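Local coordinates for protein ABC-type phosphate transport system, periplasmic component (Lactobacillus brevis, PDB 4ECF) that probably binds phosphate outside the cytoplasmic membrane and passes it to a PstSACB-type ABC transporter for import into the cell, at residues T98-T110 / F137-T149. Numbering follows the deposited sequence.
Sequences TNQLIKIFTGQIT and FEQFGLANHRSKT. With EDO (1,2-ethanediol), chain L.
Phe105 O receives the backbone N of Lys148 at 2.7 Å, in the carbonyl plane and nearly straight. Ser147 CA lies 3.4 Å from Phe105 O and adds a CA-H...O contact. This carbonyl belongs to the last turn of helix 98-105, which ends in a Schellman motif with Gly107 at positive phi. The contact joins that helix to the end of helix 132-140 and the loop after it, within one lobe of a periplasmic-binding-protein fold of the PstS family.

On the buried side of the helix, Phe137 turns its ring edge to one face of Phe105. The pair is T-shaped, with planes at 66° and Phe137 CE2 over the centre of the Phe105 ring. Phe137 CG stands anti to the backbone N (chi1 -178°), which sends the ring across to Phe105 and Leu101. Leu142 reaches both Phe105 and Leu101: its CD1 touches Phe105 CB, and its CD2 meets Leu101 CG at 3.8 Å. Replacing Phe105 by an alanine would probably leave the Phe137 edge without its aromatic partner and open a gap where the Phe105 ring now lies. Asn126 of strand 123-127 and Ile170 of strand 169-174 also touch the Phe105 side chain.

Nearer the surface, Ile102 CG2 sits over the His145 ring, 3.7 Å from its centroid, a CH-pi contact. A type I' turn from Leu142 to His145 brings the imidazole there. At the start of the helix, a water links Thr98 OG1 to Gly141 O, to which it donates.

Lys148 runs extended past the helix end, and its CD packs 3.6 Å from Gly107 CA. Its NZ donates to a second water, which in turn donates to Gly107 O at 2.8 Å.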
loop_
_atom_site.group_PDB
_atom_site.type_symbol
_atom_site.label_atom_id
_atom_site.label_comp_id
_atom_site.label_asym_id
_atom_site.label_seq_id
_atom_site.Cartn_x
_atom_site.Cartn_y
_atom_site.Cartn_z
ATOM N N THR A 98 -6.116 11.201 15.748
ATOM C CA THR A 98 -4.690 10.900 15.581
ATOM C C THR A 98 -4.041 10.537 16.943
ATOM O O THR A 98 -3.292 9.558 17.027
ATOM C CB THR A 98 -3.957 12.061 14.916
ATOM O OG1 THR A 98 -4.373 12.164 13.554
ATOM C CG2 THR A 98 -2.420 11.893 14.969
ATOM N N ASN A 99 -4.325 11.313 17.976
ATOM C CA ASN A 99 -3.700 11.070 19.272
ATOM C C ASN A 99 -4.090 9.696 19.816
ATOM O O ASN A 99 -3.237 8.985 20.363
ATOM C CB ASN A 99 -4.065 12.178 20.270
ATOM C CG ASN A 99 -3.338 12.040 21.594
ATOM O OD1 ASN A 99 -3.963 11.797 22.628
ATOM N ND2 ASN A 99 -2.012 12.201 21.565
ATOM N N GLN A 100 -5.369 9.313 19.681
ATOM C CA GLN A 100 -5.795 7.979 20.094
ATOM C C GLN A 100 -5.102 6.884 19.294
ATOM O O GLN A 100 -4.685 5.897 19.870
ATOM C CB GLN A 100 -7.315 7.788 19.993
ATOM C CG GLN A 100 -8.128 8.651 20.951
ATOM C CD GLN A 100 -9.601 8.648 20.646
ATOM O OE1 GLN A 100 -10.021 8.699 19.472
ATOM N NE2 GLN A 100 -10.427 8.703 21.721
ATOM N N LEU A 101 -5.002 7.066 17.966
ATOM C CA LEU A 101 -4.343 6.080 17.121
ATOM C C LEU A 101 -2.878 5.875 17.540
ATOM O O LEU A 101 -2.385 4.727 17.634
ATOM C CB LEU A 101 -4.456 6.508 15.663
ATOM C CG LEU A 101 -3.865 5.508 14.662
ATOM C CD1 LEU A 101 -4.703 4.230 14.500
ATOM C CD2 LEU A 101 -3.710 6.165 13.301
ATOM N N ILE A 102 -2.187 6.971 17.829
ATOM C CA ILE A 102 -0.777 6.911 18.216
ATOM C C ILE A 102 -0.666 6.185 19.550
ATOM O O ILE A 102 0.144 5.295 19.722
ATOM C CB ILE A 102 -0.161 8.292 18.306
ATOM C CG1 ILE A 102 0.058 8.867 16.911
ATOM C CG2 ILE A 102 1.183 8.254 19.041
ATOM C CD1 ILE A 102 0.327 10.359 16.854
ATOM N N LYS A 103 -1.529 6.555 20.479
ATOM C CA LYS A 103 -1.506 5.956 21.814
ATOM C C LYS A 103 -1.800 4.476 21.723
ATOM O O LYS A 103 -1.282 3.711 22.528
ATOM C CB LYS A 103 -2.458 6.660 22.780
ATOM C CG LYS A 103 -1.945 8.031 23.230
ATOM C CD LYS A 103 -2.936 8.648 24.207
ATOM C CE LYS A 103 -2.376 9.856 24.908
ATOM N NZ LYS A 103 -3.373 10.279 25.931
ATOM N N ILE A 104 -2.673 4.059 20.813
ATOM C CA ILE A 104 -2.920 2.613 20.651
ATOM C C ILE A 104 -1.701 1.883 20.109
ATOM O O ILE A 104 -1.294 0.851 20.649
ATOM C CB ILE A 104 -4.204 2.352 19.811
ATOM C CG1 ILE A 104 -5.423 2.751 20.668
ATOM C CG2 ILE A 104 -4.275 0.896 19.292
ATOM C CD1 ILE A 104 -6.766 2.744 19.962
ATOM N N PHE A 105 -1.122 2.393 19.035
ATOM C CA PHE A 105 0.021 1.707 18.402
ATOM C C PHE A 105 1.311 1.758 19.231
ATOM O O PHE A 105 2.165 0.881 19.079
ATOM C CB PHE A 105 0.215 2.186 16.957
ATOM C CG PHE A 105 -0.609 1.396 15.964
ATOM C CD1 PHE A 105 -0.109 0.223 15.425
ATOM C CD2 PHE A 105 -1.916 1.746 15.669
ATOM C CE1 PHE A 105 -0.879 -0.540 14.532
ATOM C CE2 PHE A 105 -2.686 1.002 14.794
ATOM C CZ PHE A 105 -2.167 -0.162 14.239
ATOM N N THR A 106 1.437 2.754 20.106
ATOM C CA THR A 106 2.557 2.792 21.038
ATOM C C THR A 106 2.338 2.001 22.308
ATOM O O THR A 106 3.266 1.917 23.154
ATOM C CB THR A 106 2.963 4.224 21.380
ATOM O OG1 THR A 106 1.880 4.842 22.039
ATOM C CG2 THR A 106 3.381 4.975 20.100
ATOM N N GLY A 107 1.121 1.496 22.541
ATOM C CA GLY A 107 0.828 0.725 23.751
ATOM C C GLY A 107 0.402 1.519 24.971
ATOM O O GLY A 107 0.293 0.971 26.067
ATOM N N GLN A 108 0.203 2.821 24.829
ATOM C CA GLN A 108 -0.265 3.639 25.932
ATOM C C GLN A 108 -1.729 3.388 26.297
ATOM O O GLN A 108 -2.117 3.544 27.440
ATOM C CB GLN A 108 -0.091 5.119 25.595
ATOM C CG GLN A 108 1.365 5.527 25.450
ATOM C CD GLN A 108 1.460 6.929 24.961
ATOM O OE1 GLN A 108 1.193 7.862 25.721
ATOM N NE2 GLN A 108 1.752 7.100 23.686
ATOM N N ILE A 109 -2.542 3.058 25.301
ATOM C CA ILE A 109 -3.932 2.654 25.477
ATOM C C ILE A 109 -3.988 1.172 25.139
ATOM O O ILE A 109 -3.466 0.739 24.099
ATOM C CB ILE A 109 -4.858 3.431 24.535
ATOM C CG1 ILE A 109 -5.054 4.875 25.053
ATOM C CG2 ILE A 109 -6.209 2.726 24.380
ATOM C CD1 ILE A 109 -5.742 5.787 24.045
ATOM N N THR A 110 -4.533 0.368 26.052
ATOM C CA THR A 110 -4.474 -1.099 25.875
ATOM C C THR A 110 -5.849 -1.798 25.836
ATOM O O THR A 110 -5.914 -2.990 25.629
ATOM C CB THR A 110 -3.644 -1.754 27.003
ATOM O OG1 THR A 110 -4.245 -1.454 28.253
ATOM C CG2 THR A 110 -2.171 -1.257 26.962
ATOM N N PHE A 137 2.247 4.226 6.909
ATOM C CA PHE A 137 1.330 4.336 8.036
ATOM C C PHE A 137 2.043 5.018 9.222
ATOM O O PHE A 137 1.508 5.964 9.836
ATOM C CB PHE A 137 0.772 2.960 8.421
ATOM C CG PHE A 137 -0.221 3.010 9.561
ATOM C CD1 PHE A 137 -1.493 3.510 9.355
ATOM C CD2 PHE A 137 0.120 2.559 10.846
ATOM C CE1 PHE A 137 -2.436 3.533 10.382
ATOM C CE2 PHE A 137 -0.816 2.609 11.883
ATOM C CZ PHE A 137 -2.086 3.081 11.647
ATOM N N GLU A 138 3.282 4.615 9.477
ATOM C CA GLU A 138 4.051 5.246 10.587
ATOM C C GLU A 138 4.303 6.728 10.326
ATOM O O GLU A 138 4.132 7.564 11.221
ATOM C CB GLU A 138 5.343 4.434 10.891
ATOM C CG GLU A 138 4.992 3.017 11.420
ATOM C CD GLU A 138 6.118 2.197 12.061
ATOM O OE1 GLU A 138 7.294 2.448 11.751
ATOM O OE2 GLU A 138 5.815 1.249 12.835
ATOM N N GLN A 139 4.687 7.060 9.081
ATOM C CA GLN A 139 5.003 8.422 8.759
ATOM C C GLN A 139 3.748 9.331 8.757
ATOM O O GLN A 139 3.766 10.404 9.344
ATOM C CB GLN A 139 5.744 8.501 7.433
ATOM C CG GLN A 139 6.039 9.928 6.997
ATOM C CD GLN A 139 7.084 9.998 5.884
ATOM O OE1 GLN A 139 7.410 8.981 5.243
ATOM N NE2 GLN A 139 7.627 11.197 5.664
ATOM N N PHE A 140 2.686 8.915 8.055
ATOM C CA PHE A 140 1.556 9.798 7.809
ATOM C C PHE A 140 0.326 9.558 8.673
ATOM O O PHE A 140 -0.566 10.430 8.754
ATOM C CB PHE A 140 1.204 9.756 6.305
ATOM C CG PHE A 140 2.328 10.215 5.422
ATOM C CD1 PHE A 140 2.645 11.557 5.357
ATOM C CD2 PHE A 140 3.071 9.317 4.674
ATOM C CE1 PHE A 140 3.704 11.994 4.590
ATOM C CE2 PHE A 140 4.144 9.743 3.903
ATOM C CZ PHE A 140 4.456 11.083 3.863
ATOM N N GLY A 141 0.281 8.400 9.320
ATOM C CA GLY A 141 -0.730 8.022 10.318
ATOM C C GLY A 141 -0.326 8.244 11.777
ATOM O O GLY A 141 -1.099 8.793 12.573
ATOM N N LEU A 142 0.903 7.850 12.077
ATOM C CA LEU A 142 1.442 7.875 13.456
ATOM C C LEU A 142 2.442 9.019 13.746
ATOM O O LEU A 142 3.132 8.981 14.781
ATOM C CB LEU A 142 2.038 6.515 13.820
ATOM C CG LEU A 142 1.172 5.258 13.652
ATOM C CD1 LEU A 142 1.949 4.021 14.147
ATOM C CD2 LEU A 142 -0.116 5.344 14.430
ATOM N N ALA A 143 2.554 10.012 12.869
ATOM C CA ALA A 143 3.482 11.143 13.099
ATOM C C ALA A 143 4.905 10.671 13.465
ATOM O O ALA A 143 5.565 11.202 14.359
ATOM C CB ALA A 143 2.934 12.128 14.132
ATOM N N ASN A 144 5.354 9.640 12.744
ATOM C CA ASN A 144 6.668 9.028 12.917
ATOM C C ASN A 144 6.909 8.297 14.249
ATOM O O ASN A 144 8.040 7.950 14.544
ATOM C CB ASN A 144 7.796 10.037 12.619
ATOM C CG ASN A 144 7.751 10.555 11.200
ATOM O OD1 ASN A 144 7.687 11.762 10.965
ATOM N ND2 ASN A 144 7.790 9.651 10.259
ATOM N N HIS A 145 5.864 8.036 15.024
ATOM C CA HIS A 145 5.983 7.120 16.151
ATOM C C HIS A 145 6.207 5.693 15.671
ATOM O O HIS A 145 5.645 5.252 14.670
ATOM C CB HIS A 145 4.764 7.197 17.037
ATOM C CG HIS A 145 4.684 8.455 17.840
ATOM N ND1 HIS A 145 5.127 8.524 19.123
ATOM C CD2 HIS A 145 4.271 9.744 17.497
ATOM C CE1 HIS A 145 4.942 9.785 19.587
ATOM N NE2 HIS A 145 4.445 10.534 18.600
ATOM N N ARG A 146 7.074 4.982 16.376
ATOM C CA ARG A 146 7.313 3.538 16.178
ATOM C C ARG A 146 6.268 2.736 16.911
ATOM O O ARG A 146 5.868 3.098 18.026
ATOM C CB ARG A 146 8.669 3.125 16.761
ATOM C CG ARG A 146 9.873 3.754 16.065
ATOM C CD ARG A 146 10.034 3.259 14.636
ATOM N NE ARG A 146 9.153 3.978 13.714
ATOM C CZ ARG A 146 9.492 5.056 13.005
ATOM N NH1 ARG A 146 10.714 5.589 13.056
ATOM N NH2 ARG A 146 8.583 5.608 12.228
ATOM N N SER A 147 5.813 1.641 16.297
ATOM C CA SER A 147 4.837 0.771 16.912
ATOM C C SER A 147 5.469 -0.003 18.071
ATOM O O SER A 147 6.659 -0.340 18.018
ATOM C CB SER A 147 4.290 -0.190 15.845
ATOM O OG SER A 147 3.759 0.550 14.761
ATOM N N LYS A 148 4.671 -0.250 19.093
ATOM C CA LYS A 148 4.923 -1.250 20.095
ATOM C C LYS A 148 5.155 -2.614 19.377
ATOM O O LYS A 148 4.491 -2.909 18.410
ATOM C CB LYS A 148 3.656 -1.318 20.969
ATOM C CG LYS A 148 3.677 -2.329 22.124
ATOM C CD LYS A 148 2.307 -2.394 22.803
ATOM C CE LYS A 148 2.083 -3.618 23.687
ATOM N NZ LYS A 148 0.779 -3.516 24.438
ATOM N N THR A 149 6.099 -3.426 19.857
ATOM C CA THR A 149 6.287 -4.815 19.394
ATOM C C THR A 149 4.970 -5.616 19.460
ATOM O O THR A 149 4.322 -5.663 20.519
ATOM C CB THR A 149 7.368 -5.505 20.269
ATOM O OG1 THR A 149 8.600 -4.796 20.098
ATOM C CG2 THR A 149 7.566 -6.995 19.891
HETATM C C1 EDO L . -0.177 12.054 11.677
HETATM O O1 EDO L . 1.049 11.606 11.041
HETATM C C2 EDO L . -0.282 13.584 11.677
HETATM O O2 EDO L . -0.085 14.163 12.982
HETATM O O HOH W 1 -3.531 10.020 11.940
HETATM O O HOH W 2 1.276 -1.597 26.352
#